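Long-range contact in quinoline 2-oxidoreductase medium subunit (Pseudomonas putida, PDB 1T3Q), which binds FAD and probably passes electrons through it, as the flavin-carrying medium subunit of a molybdenum hydroxylase that oxidises quinoline: residues C[59-73]-C[164-176]. Residues are numbered along the deposited sequence; the frame is centred on the assembly and turned at random.
Sequences LFEISQSAGILSVGA and EVLVRVEIPIPAL. With FAD (flavin-adenine dinucleotide), chain R.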
loop_
_atom_site.group_PDB
_atom_site.type_symbol
_atom_site.label_atom_id
_atom_site.label_comp_id
_atom_site.label_asym_id
_atom_site.label_seq_id
_atom_site.Cartn_x
_atom_site.Cartn_y
_atom_site.Cartn_z
ATOM N N LEU C 59 30.134 -32.467 -25.938
ATOM C CA LEU C 59 30.069 -31.224 -26.703
ATOM C C LEU C 59 30.828 -30.079 -26.035
ATOM O O LEU C 59 30.967 -28.997 -26.611
ATOM C CB LEU C 59 28.611 -30.812 -26.922
ATOM C CG LEU C 59 27.693 -31.832 -27.603
ATOM C CD1 LEU C 59 26.353 -31.177 -27.914
ATOM C CD2 LEU C 59 28.334 -32.336 -28.890
ATOM N N PHE C 60 31.324 -30.324 -24.828
ATOM C CA PHE C 60 32.065 -29.311 -24.079
ATOM C C PHE C 60 33.573 -29.524 -24.130
ATOM O O PHE C 60 34.334 -28.716 -23.599
ATOM C CB PHE C 60 31.623 -29.307 -22.608
ATOM C CG PHE C 60 30.228 -28.791 -22.390
ATOM C CD1 PHE C 60 29.121 -29.564 -22.729
ATOM C CD2 PHE C 60 30.023 -27.509 -21.885
ATOM C CE1 PHE C 60 27.828 -29.069 -22.575
ATOM C CE2 PHE C 60 28.736 -27.003 -21.728
ATOM C CZ PHE C 60 27.636 -27.785 -22.074
ATOM N N GLU C 61 34.000 -30.604 -24.774
ATOM C CA GLU C 61 35.417 -30.943 -24.849
ATOM C C GLU C 61 36.277 -30.107 -25.795
ATOM O O GLU C 61 35.852 -29.724 -26.886
ATOM C CB GLU C 61 35.583 -32.418 -25.230
ATOM C CG GLU C 61 34.781 -33.395 -24.386
ATOM C CD GLU C 61 35.029 -34.839 -24.786
ATOM N N ILE C 62 37.498 -29.833 -25.349
ATOM C CA ILE C 62 38.485 -29.106 -26.134
ATOM C C ILE C 62 39.709 -30.010 -26.097
ATOM O O ILE C 62 40.113 -30.460 -25.025
ATOM C CB ILE C 62 38.869 -27.751 -25.503
ATOM C CG1 ILE C 62 37.683 -26.786 -25.538
ATOM C CG2 ILE C 62 40.055 -27.152 -26.257
ATOM C CD1 ILE C 62 38.004 -25.411 -24.966
ATOM N N SER C 63 40.288 -30.289 -27.259
ATOM C CA SER C 63 41.465 -31.142 -27.320
ATOM C C SER C 63 42.280 -30.868 -28.575
ATOM O O SER C 63 41.825 -30.174 -29.489
ATOM C CB SER C 63 41.053 -32.616 -27.285
ATOM O OG SER C 63 40.279 -32.959 -28.420
ATOM N N GLN C 64 43.493 -31.411 -28.605
ATOM C CA GLN C 64 44.378 -31.242 -29.749
ATOM C C GLN C 64 44.960 -32.602 -30.125
ATOM O O GLN C 64 45.191 -33.448 -29.261
ATOM C CB GLN C 64 45.509 -30.270 -29.410
ATOM C CG GLN C 64 46.865 -30.933 -29.239
ATOM C CD GLN C 64 47.960 -29.941 -28.934
ATOM O OE1 GLN C 64 47.960 -29.309 -27.881
ATOM N NE2 GLN C 64 48.901 -29.793 -29.861
ATOM N N SER C 65 45.195 -32.810 -31.416
ATOM C CA SER C 65 45.748 -34.072 -31.884
ATOM C C SER C 65 46.217 -33.985 -33.327
ATOM O O SER C 65 45.446 -33.642 -34.222
ATOM C CB SER C 65 44.706 -35.185 -31.757
ATOM O OG SER C 65 45.215 -36.418 -32.236
ATOM N N ALA C 66 47.492 -34.298 -33.538
ATOM C CA ALA C 66 48.087 -34.284 -34.867
ATOM C C ALA C 66 47.808 -33.005 -35.647
ATOM O O ALA C 66 47.127 -33.041 -36.671
ATOM C CB ALA C 66 47.586 -35.488 -35.665
ATOM N N GLY C 67 48.328 -31.882 -35.168
ATOM C CA GLY C 67 48.135 -30.621 -35.864
ATOM C C GLY C 67 46.729 -30.045 -35.971
ATOM O O GLY C 67 46.495 -29.115 -36.754
ATOM N N ILE C 68 45.785 -30.566 -35.197
ATOM C CA ILE C 68 44.430 -30.022 -35.264
ATOM C C ILE C 68 43.745 -29.834 -33.910
ATOM O O ILE C 68 43.778 -30.708 -33.044
ATOM C CB ILE C 68 43.535 -30.875 -36.195
ATOM C CG1 ILE C 68 42.191 -31.183 -35.540
ATOM C CG2 ILE C 68 44.251 -32.141 -36.583
ATOM C CD1 ILE C 68 41.278 -31.984 -36.440
ATOM N N LEU C 69 43.124 -28.670 -33.750
ATOM C CA LEU C 69 42.431 -28.303 -32.524
ATOM C C LEU C 69 40.965 -28.687 -32.657
ATOM O O LEU C 69 40.309 -28.298 -33.622
ATOM C CB LEU C 69 42.555 -26.794 -32.311
ATOM C CG LEU C 69 42.320 -26.163 -30.940
ATOM C CD1 LEU C 69 41.634 -24.829 -31.173
ATOM C CD2 LEU C 69 41.475 -27.048 -30.040
ATOM N N SER C 70 40.466 -29.468 -31.704
ATOM C CA SER C 70 39.072 -29.888 -31.712
ATOM C C SER C 70 38.306 -29.108 -30.640
ATOM O O SER C 70 38.636 -29.174 -29.453
ATOM C CB SER C 70 38.966 -31.395 -31.444
ATOM O OG SER C 70 37.612 -31.822 -31.469
ATOM N N VAL C 71 37.294 -28.356 -31.066
ATOM C CA VAL C 71 36.480 -27.566 -30.141
ATOM C C VAL C 71 35.025 -28.016 -30.223
ATOM O O VAL C 71 34.423 -27.988 -31.295
ATOM C CB VAL C 71 36.555 -26.058 -30.474
ATOM C CG1 VAL C 71 35.736 -25.256 -29.462
ATOM C CG2 VAL C 71 38.000 -25.597 -30.470
ATOM N N GLY C 72 34.475 -28.436 -29.087
ATOM C CA GLY C 72 33.097 -28.895 -29.046
ATOM C C GLY C 72 32.112 -27.768 -29.292
ATOM O O GLY C 72 32.394 -26.613 -28.982
ATOM N N ALA C 73 30.952 -28.110 -29.844
ATOM C CA ALA C 73 29.920 -27.126 -30.153
ATOM C C ALA C 73 29.432 -26.316 -28.952
ATOM O O ALA C 73 29.032 -25.159 -29.107
ATOM C CB ALA C 73 28.735 -27.820 -30.819
ATOM N N GLU C 164 19.647 -32.331 -37.519
ATOM C CA GLU C 164 21.086 -32.497 -37.326
ATOM C C GLU C 164 21.649 -31.661 -36.186
ATOM O O GLU C 164 21.108 -30.609 -35.842
ATOM C CB GLU C 164 21.842 -32.164 -38.607
ATOM C CG GLU C 164 21.561 -33.114 -39.751
ATOM C CD GLU C 164 22.530 -32.920 -40.889
ATOM O OE1 GLU C 164 22.644 -31.776 -41.378
ATOM O OE2 GLU C 164 23.181 -33.909 -41.290
ATOM N N VAL C 165 22.750 -32.136 -35.612
ATOM C CA VAL C 165 23.402 -31.448 -34.506
ATOM C C VAL C 165 24.890 -31.256 -34.789
ATOM O O VAL C 165 25.604 -32.216 -35.052
ATOM C CB VAL C 165 23.257 -32.252 -33.182
ATOM C CG1 VAL C 165 23.924 -31.503 -32.038
ATOM C CG2 VAL C 165 21.787 -32.500 -32.870
ATOM N N LEU C 166 25.344 -30.006 -34.758
ATOM C CA LEU C 166 26.751 -29.699 -34.967
ATOM C C LEU C 166 27.398 -30.214 -33.686
ATOM O O LEU C 166 27.021 -29.804 -32.591
ATOM C CB LEU C 166 26.955 -28.184 -35.079
ATOM C CG LEU C 166 28.119 -27.666 -35.929
ATOM C CD1 LEU C 166 28.329 -26.187 -35.636
ATOM C CD2 LEU C 166 29.383 -28.446 -35.645
ATOM N N VAL C 167 28.365 -31.113 -33.811
ATOM C CA VAL C 167 29.004 -31.680 -32.633
ATOM C C VAL C 167 30.309 -31.010 -32.239
ATOM O O VAL C 167 30.550 -30.740 -31.063
ATOM C CB VAL C 167 29.260 -33.184 -32.833
ATOM C CG1 VAL C 167 30.064 -33.740 -31.664
ATOM C CG2 VAL C 167 27.931 -33.905 -32.960
ATOM N N ARG C 168 31.162 -30.758 -33.218
ATOM C CA ARG C 168 32.437 -30.124 -32.934
ATOM C C ARG C 168 33.016 -29.518 -34.192
ATOM O O ARG C 168 32.550 -29.777 -35.299
ATOM C CB ARG C 168 33.431 -31.141 -32.358
ATOM C CG ARG C 168 33.769 -32.279 -33.308
ATOM C CD ARG C 168 34.941 -33.113 -32.804
ATOM N NE ARG C 168 35.302 -34.145 -33.774
ATOM C CZ ARG C 168 34.562 -35.219 -34.026
ATOM N NH1 ARG C 168 34.960 -36.100 -34.931
ATOM N NH2 ARG C 168 33.433 -35.425 -33.361
ATOM N N VAL C 169 34.030 -28.688 -33.998
ATOM C CA VAL C 169 34.710 -28.037 -35.092
ATOM C C VAL C 169 36.175 -28.389 -34.943
ATOM O O VAL C 169 36.730 -28.320 -33.847
ATOM C CB VAL C 169 34.563 -26.507 -35.021
ATOM C CG1 VAL C 169 35.327 -25.866 -36.168
ATOM C CG2 VAL C 169 33.094 -26.123 -35.071
ATOM N N GLU C 170 36.793 -28.793 -36.042
ATOM C CA GLU C 170 38.201 -29.135 -36.009
ATOM C C GLU C 170 38.946 -28.094 -36.824
ATOM O O GLU C 170 38.695 -27.920 -38.015
ATOM C CB GLU C 170 38.416 -30.554 -36.549
ATOM C CG GLU C 170 37.870 -31.624 -35.595
ATOM C CD GLU C 170 38.226 -33.051 -35.988
ATOM O OE1 GLU C 170 37.781 -33.979 -35.281
ATOM O OE2 GLU C 170 38.943 -33.250 -36.992
ATOM N N ILE C 171 39.842 -27.378 -36.156
ATOM C CA ILE C 171 40.621 -26.324 -36.789
ATOM C C ILE C 171 42.070 -26.738 -36.980
ATOM O O ILE C 171 42.763 -27.053 -36.014
ATOM C CB ILE C 171 40.620 -25.040 -35.937
ATOM C CG1 ILE C 171 39.189 -24.665 -35.554
ATOM C CG2 ILE C 171 41.275 -23.902 -36.710
ATOM C CD1 ILE C 171 39.106 -23.481 -34.615
ATOM N N PRO C 172 42.547 -26.747 -38.234
ATOM C CA PRO C 172 43.937 -27.126 -38.490
ATOM C C PRO C 172 44.843 -26.060 -37.886
ATOM O O PRO C 172 44.612 -24.868 -38.086
ATOM C CB PRO C 172 44.022 -27.128 -40.015
ATOM C CG PRO C 172 42.618 -27.414 -40.444
ATOM C CD PRO C 172 41.815 -26.562 -39.497
ATOM N N ILE C 173 45.855 -26.475 -37.134
ATOM C CA ILE C 173 46.771 -25.509 -36.546
ATOM C C ILE C 173 47.411 -24.760 -37.715
ATOM O O ILE C 173 48.138 -25.342 -38.520
ATOM C CB ILE C 173 47.847 -26.212 -35.693
ATOM C CG1 ILE C 173 47.173 -26.909 -34.505
ATOM C CG2 ILE C 173 48.874 -25.197 -35.206
ATOM C CD1 ILE C 173 48.120 -27.678 -33.611
ATOM N N PRO C 174 47.133 -23.454 -37.830
ATOM C CA PRO C 174 47.683 -22.642 -38.919
ATOM C C PRO C 174 49.203 -22.520 -39.006
ATOM O O PRO C 174 49.900 -22.454 -37.996
ATOM C CB PRO C 174 47.004 -21.288 -38.712
ATOM C CG PRO C 174 46.810 -21.236 -37.228
ATOM C CD PRO C 174 46.323 -22.628 -36.915
ATOM N N ALA C 175 49.700 -22.502 -40.237
ATOM C CA ALA C 175 51.125 -22.351 -40.496
ATOM C C ALA C 175 51.344 -20.857 -40.725
ATOM O O ALA C 175 52.386 -20.298 -40.374
ATOM C CB ALA C 175 51.519 -23.145 -41.734
ATOM N N LEU C 176 50.337 -20.215 -41.310
ATOM C CA LEU C 176 50.382 -18.785 -41.582
ATOM C C LEU C 176 50.234 -18.020 -40.278
ATOM O O LEU C 176 49.653 -18.526 -39.316
ATOM C CB LEU C 176 49.227 -18.384 -42.503
ATOM C CG LEU C 176 49.146 -18.977 -43.907
ATOM C CD1 LEU C 176 47.755 -18.737 -44.481
ATOM C CD2 LEU C 176 50.220 -18.351 -44.791
HETATM P PA FAD R . 21.652 -20.225 -29.380
HETATM O O1A FAD R . 21.132 -18.831 -29.401
HETATM O O2A FAD R . 21.146 -21.096 -28.498
HETATM O O5B FAD R . 21.130 -20.654 -30.740
HETATM C C5B FAD R . 21.741 -20.332 -32.031
HETATM C C4B FAD R . 20.960 -21.101 -33.180
HETATM O O4B FAD R . 21.767 -22.307 -33.484
HETATM C C3B FAD R . 19.513 -21.645 -32.923
HETATM O O3B FAD R . 18.743 -21.643 -34.088
HETATM C C2B FAD R . 19.800 -23.067 -32.352
HETATM O O2B FAD R . 18.738 -23.960 -32.578
HETATM C C1B FAD R . 20.969 -23.503 -33.184
HETATM N N9A FAD R . 21.931 -24.368 -32.501
HETATM C C8A FAD R . 22.664 -24.074 -31.370
HETATM N N7A FAD R . 23.615 -24.971 -31.115
HETATM C C5A FAD R . 23.487 -25.907 -32.114
HETATM C C6A FAD R . 24.254 -27.154 -32.433
HETATM N N6A FAD R . 25.242 -27.618 -31.709
HETATM N N1A FAD R . 23.820 -27.834 -33.563
HETATM C C2A FAD R . 22.780 -27.386 -34.349
HETATM N N3A FAD R . 22.023 -26.271 -34.134
HETATM C C4A FAD R . 22.375 -25.591 -32.973
HETATM N N1 FAD R . 27.831 -12.697 -32.177
HETATM C C2 FAD R . 28.909 -12.362 -32.891
HETATM O O2 FAD R . 29.344 -13.072 -33.763
HETATM N N3 FAD R . 29.492 -11.054 -32.796
HETATM C C4 FAD R . 28.916 -10.046 -32.027
HETATM O O4 FAD R . 29.429 -8.949 -32.014
HETATM C C4X FAD R . 27.685 -10.374 -31.300
HETATM N N5 FAD R . 27.060 -9.429 -30.525
HETATM C C5X FAD R . 25.964 -9.816 -29.776
HETATM C C6 FAD R . 25.321 -8.815 -28.977
HETATM C C7 FAD R . 24.212 -9.116 -28.187
HETATM C C7M FAD R . 23.552 -8.013 -27.388
HETATM C C8 FAD R . 23.691 -10.504 -28.143
HETATM C C8M FAD R . 22.498 -10.901 -27.307
HETATM C C9 FAD R . 24.332 -11.513 -28.912
HETATM C C9A FAD R . 25.452 -11.181 -29.739
HETATM N N10 FAD R . 26.156 -12.150 -30.583
HETATM C C10 FAD R . 27.204 -11.777 -31.368
HETATM C "C1'" FAD R . 25.580 -13.516 -30.709
HETATM C "C2'" FAD R . 26.347 -14.583 -29.875
HETATM O "O2'" FAD R . 27.598 -14.871 -30.506
HETATM C "C3'" FAD R . 25.432 -15.809 -29.823
HETATM O "O3'" FAD R . 25.763 -16.499 -28.610
HETATM C "C4'" FAD R . 25.617 -16.771 -31.027
HETATM O "O4'" FAD R . 25.346 -16.111 -32.266
HETATM C "C5'" FAD R . 24.636 -17.894 -30.838
HETATM O "O5'" FAD R . 25.256 -18.978 -29.914
HETATM P P FAD R . 24.418 -19.555 -28.804
HETATM O O1P FAD R . 25.305 -20.618 -28.147
HETATM O O2P FAD R . 23.865 -18.592 -27.971
HETATM O O3P FAD R . 23.287 -20.259 -29.430
#
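Leu59 reaches Val167 first: its methyl CD2 meets Val167 CG1 at 3.6 Å, the two side chains crossing at about a right angle. In the hairpin turn, Gly67 O accepts a nearly straight bond from Ile173 N (2.7 Å), and Ile173 lays CG1 and CD1 against the glycine backbone. Along antiparallel strands 68-72 and 165-172, Leu69 and Ile171 exchange two backbone bonds, as do Val71 and Val169; these four apolar side chains share one face, where Val71 and Val169 pack on Leu111 of helix 111-117. On the other face a chi1 of -179° turns Ser70 OG away from its own N, to 3.3 Å from Arg168 CD. Arg168 NE gives Glu170 OE1 a straight hydrogen bond of 2.9 Å within a salt bridge; OE1 lies in the guanidinium plane and is met on its anti side, 24° out of the carboxylate plane. A leucine in place of Glu170 would probably leave NE without its anionic mate, the guanidinium then relying on other partners such as Tyr136. At the end, Ala73 N bonds to Val167 O from above the carbonyl plane. Next door, Leu166 N donates to FAD N1A (2.9 Å), and N6A donates back to Leu166 O (3.0 Å); strand 165-172, central in its antiparallel sheet, thus lines the adenine pocket of a PCMH-type FAD-binding domain.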